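Local coordinates for outer protein YopM (PDB 1JL5) that acts as a leucine-rich repeat effector and cytotoxin of Yersinia pestis, probably altering host cell physiology in favour of bacterial survival and assembling into a hollow tetrameric cylinder, at the interface of chains A and B and the interface of chains A and C. Coordinates in Å, arbitrary orientation; residue numbers count along the deposited sequence, not the author numbering. Chains: chain A/B/C, outer protein YopM.

Contact 1: the interface of chains A and B. Residues chain A 226, 246-248, 266-267; chain B 308, 310, 328, 330.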
loop_
_atom_site.group_PDB
_atom_site.type_symbol
_atom_site.label_atom_id
_atom_site.label_comp_id
_atom_site.label_asym_id
_atom_site.label_seq_id
_atom_site.Cartn_x
_atom_site.Cartn_y
_atom_site.Cartn_z
ATOM N N ILE A 226 16.456 -20.931 -6.373
ATOM C CA ILE A 226 16.354 -21.819 -5.237
ATOM C C ILE A 226 17.771 -22.250 -4.942
ATOM O O ILE A 226 18.066 -23.423 -4.751
ATOM C CB ILE A 226 15.426 -23.009 -5.539
ATOM C CG1 ILE A 226 15.744 -23.600 -6.911
ATOM C CG2 ILE A 226 13.978 -22.537 -5.493
ATOM C CD1 ILE A 226 14.765 -24.684 -7.339
ATOM N N ASN A 246 16.103 -13.863 -2.001
ATOM C CA ASN A 246 15.075 -14.842 -2.258
ATOM C C ASN A 246 15.561 -16.164 -2.774
ATOM O O ASN A 246 15.084 -16.673 -3.785
ATOM C CB ASN A 246 14.063 -14.248 -3.222
ATOM C CG ASN A 246 13.300 -13.135 -2.593
ATOM O OD1 ASN A 246 12.515 -13.368 -1.682
ATOM N ND2 ASN A 246 13.537 -11.910 -3.046
ATOM N N ASN A 247 16.525 -16.721 -2.068
ATOM C CA ASN A 247 17.041 -18.012 -2.430
ATOM C C ASN A 247 16.955 -18.866 -1.194
ATOM O O ASN A 247 16.151 -18.593 -0.305
ATOM C CB ASN A 247 18.468 -17.886 -2.942
ATOM C CG ASN A 247 18.507 -17.509 -4.401
ATOM O OD1 ASN A 247 18.039 -18.267 -5.247
ATOM N ND2 ASN A 247 19.040 -16.333 -4.708
ATOM N N LEU A 248 17.771 -19.903 -1.138
ATOM C CA LEU A 248 17.757 -20.795 0.001
ATOM C C LEU A 248 19.125 -20.784 0.640
ATOM O O LEU A 248 19.626 -21.812 1.082
ATOM C CB LEU A 248 17.391 -22.198 -0.462
ATOM C CG LEU A 248 16.000 -22.241 -1.090
ATOM C CD1 LEU A 248 15.768 -23.591 -1.751
ATOM C CD2 LEU A 248 14.969 -21.973 -0.011
ATOM N N ASP A 266 15.997 -11.912 2.037
ATOM C CA ASP A 266 15.196 -13.098 2.140
ATOM C C ASP A 266 15.951 -14.368 1.829
ATOM O O ASP A 266 15.823 -14.967 0.754
ATOM C CB ASP A 266 13.974 -13.008 1.238
ATOM C CG ASP A 266 12.942 -14.039 1.600
ATOM O OD1 ASP A 266 13.262 -14.899 2.446
ATOM O OD2 ASP A 266 11.828 -13.997 1.053
ATOM N N ASN A 267 16.762 -14.759 2.790
ATOM C CA ASN A 267 17.509 -15.984 2.705
ATOM C C ASN A 267 17.513 -16.450 4.130
ATOM O O ASN A 267 16.756 -15.938 4.944
ATOM C CB ASN A 267 18.909 -15.741 2.160
ATOM C CG ASN A 267 18.928 -15.740 0.651
ATOM O OD1 ASN A 267 18.706 -16.777 0.026
ATOM N ND2 ASN A 267 19.165 -14.574 0.053
ATOM N N GLU B 308 10.898 -19.274 5.912
ATOM C CA GLU B 308 11.786 -19.738 4.872
ATOM C C GLU B 308 11.229 -21.099 4.516
ATOM O O GLU B 308 11.960 -22.040 4.240
ATOM C CB GLU B 308 13.216 -19.838 5.398
ATOM C CG GLU B 308 14.230 -19.955 4.288
ATOM C CD GLU B 308 14.361 -18.678 3.487
ATOM O OE1 GLU B 308 13.445 -17.825 3.535
ATOM O OE2 GLU B 308 15.388 -18.529 2.802
ATOM N N ARG B 310 10.189 -24.060 2.796
ATOM C CA ARG B 310 10.534 -24.648 1.519
ATOM C C ARG B 310 9.478 -25.660 1.160
ATOM O O ARG B 310 9.321 -26.024 -0.000
ATOM C CB ARG B 310 11.860 -25.372 1.601
ATOM C CG ARG B 310 13.040 -24.512 1.906
ATOM C CD ARG B 310 14.189 -25.146 1.198
ATOM N NE ARG B 310 15.442 -25.015 1.908
ATOM C CZ ARG B 310 16.564 -25.559 1.472
ATOM N NH1 ARG B 310 16.548 -26.254 0.343
ATOM N NH2 ARG B 310 17.688 -25.406 2.149
ATOM N N LYS B 328 9.644 -19.965 0.538
ATOM C CA LYS B 328 10.481 -20.493 -0.518
ATOM C C LYS B 328 9.857 -21.750 -1.061
ATOM O O LYS B 328 10.538 -22.707 -1.410
ATOM C CB LYS B 328 11.882 -20.753 0.020
ATOM C CG LYS B 328 12.532 -19.489 0.568
ATOM C CD LYS B 328 12.734 -18.468 -0.538
ATOM C CE LYS B 328 13.112 -17.104 0.020
ATOM N NZ LYS B 328 14.331 -17.147 0.877
ATOM N N ILE B 330 8.224 -24.043 -3.659
ATOM C CA ILE B 330 8.261 -24.208 -5.096
ATOM C C ILE B 330 6.999 -25.000 -5.414
ATOM O O ILE B 330 6.615 -25.169 -6.566
ATOM C CB ILE B 330 9.517 -24.976 -5.544
ATOM C CG1 ILE B 330 9.578 -26.329 -4.842
ATOM C CG2 ILE B 330 10.758 -24.160 -5.246
ATOM C CD1 ILE B 330 9.282 -27.490 -5.743
#
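The guanidinium of B:Arg310 lies with one face against A:Leu248, whose CB sits over the centre of the group, 4.0 Å above its plane. The methyls of A:Leu248 continue along the arginine: CD1 touches the terminal nitrogen NH1 and CD2 packs on CD at 3.5 Å. CD2 also presses on CB of B:Lys328, a tight contact where the two side chains run past each other in opposite directions. The carboxylates of A:Asp266 and B:Glu308 are turned 47° apart; the amine of B:Lys328 bridges them at the side, while A:Asp266 OD1 and B:Glu308 OE1 come within 3.1 Å of each other. Bends at chi2 and chi4 (-64° and 56°) bring NZ to the repeat backbone of chain A. NZ donates to A:Asn247 O at 2.6 Å, in the carbonyl plane, and to A:Asp266 O at 2.6 Å from well above that carbonyl's plane. A salt bridge to the carboxylate oxygen OD1 of A:Asp266 spans 2.9 Å; a second, within chain B, joins NZ to OE2 of B:Glu308 on its syn side, 2.6 Å away. The amine probably offsets the repulsion between the two acids. The CG2 methyls of A:Ile226 and B:Ile330 meet at 3.6 Å, their side chains crossing at about a right angle. A:Asn246, A:Asp266 and B:Glu308 also belong to the protein's calcium-binding residues. This patch and its two-fold twin join leucine-rich repeat surfaces of neighbouring subunits and probably help to hold the homotetramer together.

Contact 2: the interface of chains A and C. Residues chain A 298, 300, 318, 320, 338; chain C 55, 57, 80-82.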
loop_
_atom_site.group_PDB
_atom_site.type_symbol
_atom_site.label_atom_id
_atom_site.label_comp_id
_atom_site.label_asym_id
_atom_site.label_seq_id
_atom_site.Cartn_x
_atom_site.Cartn_y
_atom_site.Cartn_z
ATOM N N ASN A 298 32.561 1.465 4.552
ATOM C CA ASN A 298 32.112 2.370 3.504
ATOM C C ASN A 298 30.696 2.068 3.056
ATOM O O ASN A 298 30.277 2.476 1.975
ATOM C CB ASN A 298 33.052 2.264 2.309
ATOM C CG ASN A 298 34.500 2.339 2.718
ATOM O OD1 ASN A 298 34.919 3.304 3.355
ATOM N ND2 ASN A 298 35.273 1.313 2.369
ATOM N N TYR A 300 27.047 2.398 2.300
ATOM C CA TYR A 300 26.181 3.553 2.106
ATOM C C TYR A 300 24.766 3.128 2.436
ATOM O O TYR A 300 23.977 3.878 3.009
ATOM C CB TYR A 300 26.161 4.012 0.651
ATOM C CG TYR A 300 27.426 4.639 0.138
ATOM C CD1 TYR A 300 28.127 5.574 0.901
ATOM C CD2 TYR A 300 27.889 4.350 -1.146
ATOM C CE1 TYR A 300 29.254 6.208 0.393
ATOM C CE2 TYR A 300 29.008 4.973 -1.660
ATOM C CZ TYR A 300 29.685 5.900 -0.891
ATOM O OH TYR A 300 30.791 6.515 -1.414
ATOM N N SER A 318 29.833 6.335 6.782
ATOM C CA SER A 318 29.498 6.444 5.369
ATOM C C SER A 318 28.027 6.124 5.114
ATOM O O SER A 318 27.472 6.471 4.068
ATOM C CB SER A 318 30.340 5.458 4.581
ATOM O OG SER A 318 30.174 4.162 5.128
ATOM N N GLU A 320 24.392 6.037 4.505
ATOM C CA GLU A 320 23.431 7.041 4.108
ATOM C C GLU A 320 22.026 6.514 4.285
ATOM O O GLU A 320 21.104 7.254 4.592
ATOM C CB GLU A 320 23.683 7.440 2.670
ATOM C CG GLU A 320 24.983 8.181 2.546
ATOM C CD GLU A 320 25.238 8.640 1.155
ATOM O OE1 GLU A 320 25.290 7.777 0.254
ATOM O OE2 GLU A 320 25.386 9.863 0.967
ATOM N N ARG A 338 26.201 11.120 8.154
ATOM C CA ARG A 338 25.940 11.075 6.725
ATOM C C ARG A 338 24.584 10.432 6.451
ATOM O O ARG A 338 24.061 10.530 5.347
ATOM C CB ARG A 338 27.028 10.275 6.004
ATOM C CG ARG A 338 27.707 11.058 4.906
ATOM C CD ARG A 338 27.627 10.373 3.561
ATOM N NE ARG A 338 28.938 9.895 3.154
ATOM C CZ ARG A 338 29.232 9.434 1.945
ATOM N NH1 ARG A 338 28.303 9.380 0.998
ATOM N NH2 ARG A 338 30.464 9.028 1.686
ATOM N N GLY C 55 31.657 10.656 7.918
ATOM C CA GLY C 55 31.681 9.760 6.779
ATOM C C GLY C 55 32.089 10.381 5.462
ATOM O O GLY C 55 31.872 9.790 4.404
ATOM N N GLN C 57 34.104 11.035 2.433
ATOM C CA GLN C 57 35.104 10.222 1.776
ATOM C C GLN C 57 36.054 11.121 1.010
ATOM O O GLN C 57 36.168 11.059 -0.209
ATOM C CB GLN C 57 34.402 9.225 0.863
ATOM C CG GLN C 57 33.475 8.331 1.661
ATOM C CD GLN C 57 32.619 7.454 0.796
ATOM O OE1 GLN C 57 31.796 7.939 0.025
ATOM N NE2 GLN C 57 32.802 6.146 0.919
ATOM N N ASN C 80 28.410 11.222 -4.211
ATOM C CA ASN C 80 28.133 10.503 -2.985
ATOM C C ASN C 80 29.358 10.218 -2.131
ATOM O O ASN C 80 29.559 9.092 -1.674
ATOM C CB ASN C 80 27.417 9.198 -3.330
ATOM C CG ASN C 80 26.683 8.626 -2.155
ATOM O OD1 ASN C 80 26.015 9.356 -1.426
ATOM N ND2 ASN C 80 26.796 7.318 -1.957
ATOM N N LEU C 81 30.171 11.243 -1.908
ATOM C CA LEU C 81 31.363 11.086 -1.091
ATOM C C LEU C 81 31.152 11.773 0.243
ATOM O O LEU C 81 32.075 11.901 1.042
ATOM C CB LEU C 81 32.578 11.668 -1.812
ATOM C CG LEU C 81 32.947 10.923 -3.095
ATOM C CD1 LEU C 81 34.226 11.504 -3.690
ATOM C CD2 LEU C 81 33.129 9.443 -2.777
ATOM N N GLY C 82 29.921 12.212 0.475
ATOM C CA GLY C 82 29.583 12.877 1.717
ATOM C C GLY C 82 30.408 14.117 1.977
ATOM O O GLY C 82 30.544 14.554 3.116
HETATM O O HOH W 1 30.248 7.404 -3.734
HETATM O O HOH W 2 27.403 11.644 0.009
#
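C:Asn80 reaches between A:Tyr300 and A:Glu320 and, with C:Gln57, accounts for most of the surface that chain C buries here. With CG anti to its backbone N (chi1 -160°), the amide of C:Asn80 places ND2 over the centre of the A:Tyr300 ring, 3.1 Å above its plane, the amide tilted 56° to the ring. The same ND2 donates to the carboxylate oxygen OE1 of A:Glu320 at 2.7 Å, on the syn side, in a bent bond tilted from the carboxylate plane. The amide oxygen OD1 faces the same carboxylate, an unfavourable close approach of oxygens as modelled, which leaves the fit of this amide against the carboxylate doubtful.

C:Gln57 extends beyond CG toward the tyrosine tip, its amide almost perpendicular to the ring. The amide comes close to the phenolic OH of A:Tyr300, but hydrogen bonding there is doubtful; OE1 is modelled too near both this hydroxyl and A:Arg338 NH2 to be interpreted.

A:Arg338, bent at chi2 and chi3, lays one guanidinium face on the C:Leu81-C:Gly82 peptide, with the nitrogen of C:Gly82 over its centre. Side-on, NE and NH2 both grip C:Gly55 O, each at 3.2 Å and from the same face of that carbonyl. NH1 bonds to C:Asn80 O at 3.0 Å, while its salt bridge to A:Glu320 OE2 helps to fix the guanidinium's rotation. A:Tyr300 OH meets the same C:Asn80 O at 2.9 Å, a direct but probably strained hydrogen bond, as this oxygen stands well out of the ring plane; water 1 also links the two. Water 2 meets A:Glu320 OE2, doubtfully C:Asn80 OD1, and the backbone nitrogen of C:Gly82, 2.6 Å from the water oxygen.

The centres of the C-alpha atoms of contact 1 and contact 2 are about 32 Å apart, and they share no residue number. Repeats 12 and 13 nevertheless serve both interfaces: residues 308, 310, 328 and 330 face one neighbour, and 298, 300, 318, 320 and 338 the other. Contact 1 pairs them with repeats 8 to 10, whereas contact 2 sets them against the loop between helices 36-48 and 58-71 (C:Gly55, C:Gln57) and the middle of repeat 1 (residues 80-82). Two different two-fold interfaces on one subunit let it bind two neighbours at once, as a closed homotetrameric cylinder requires.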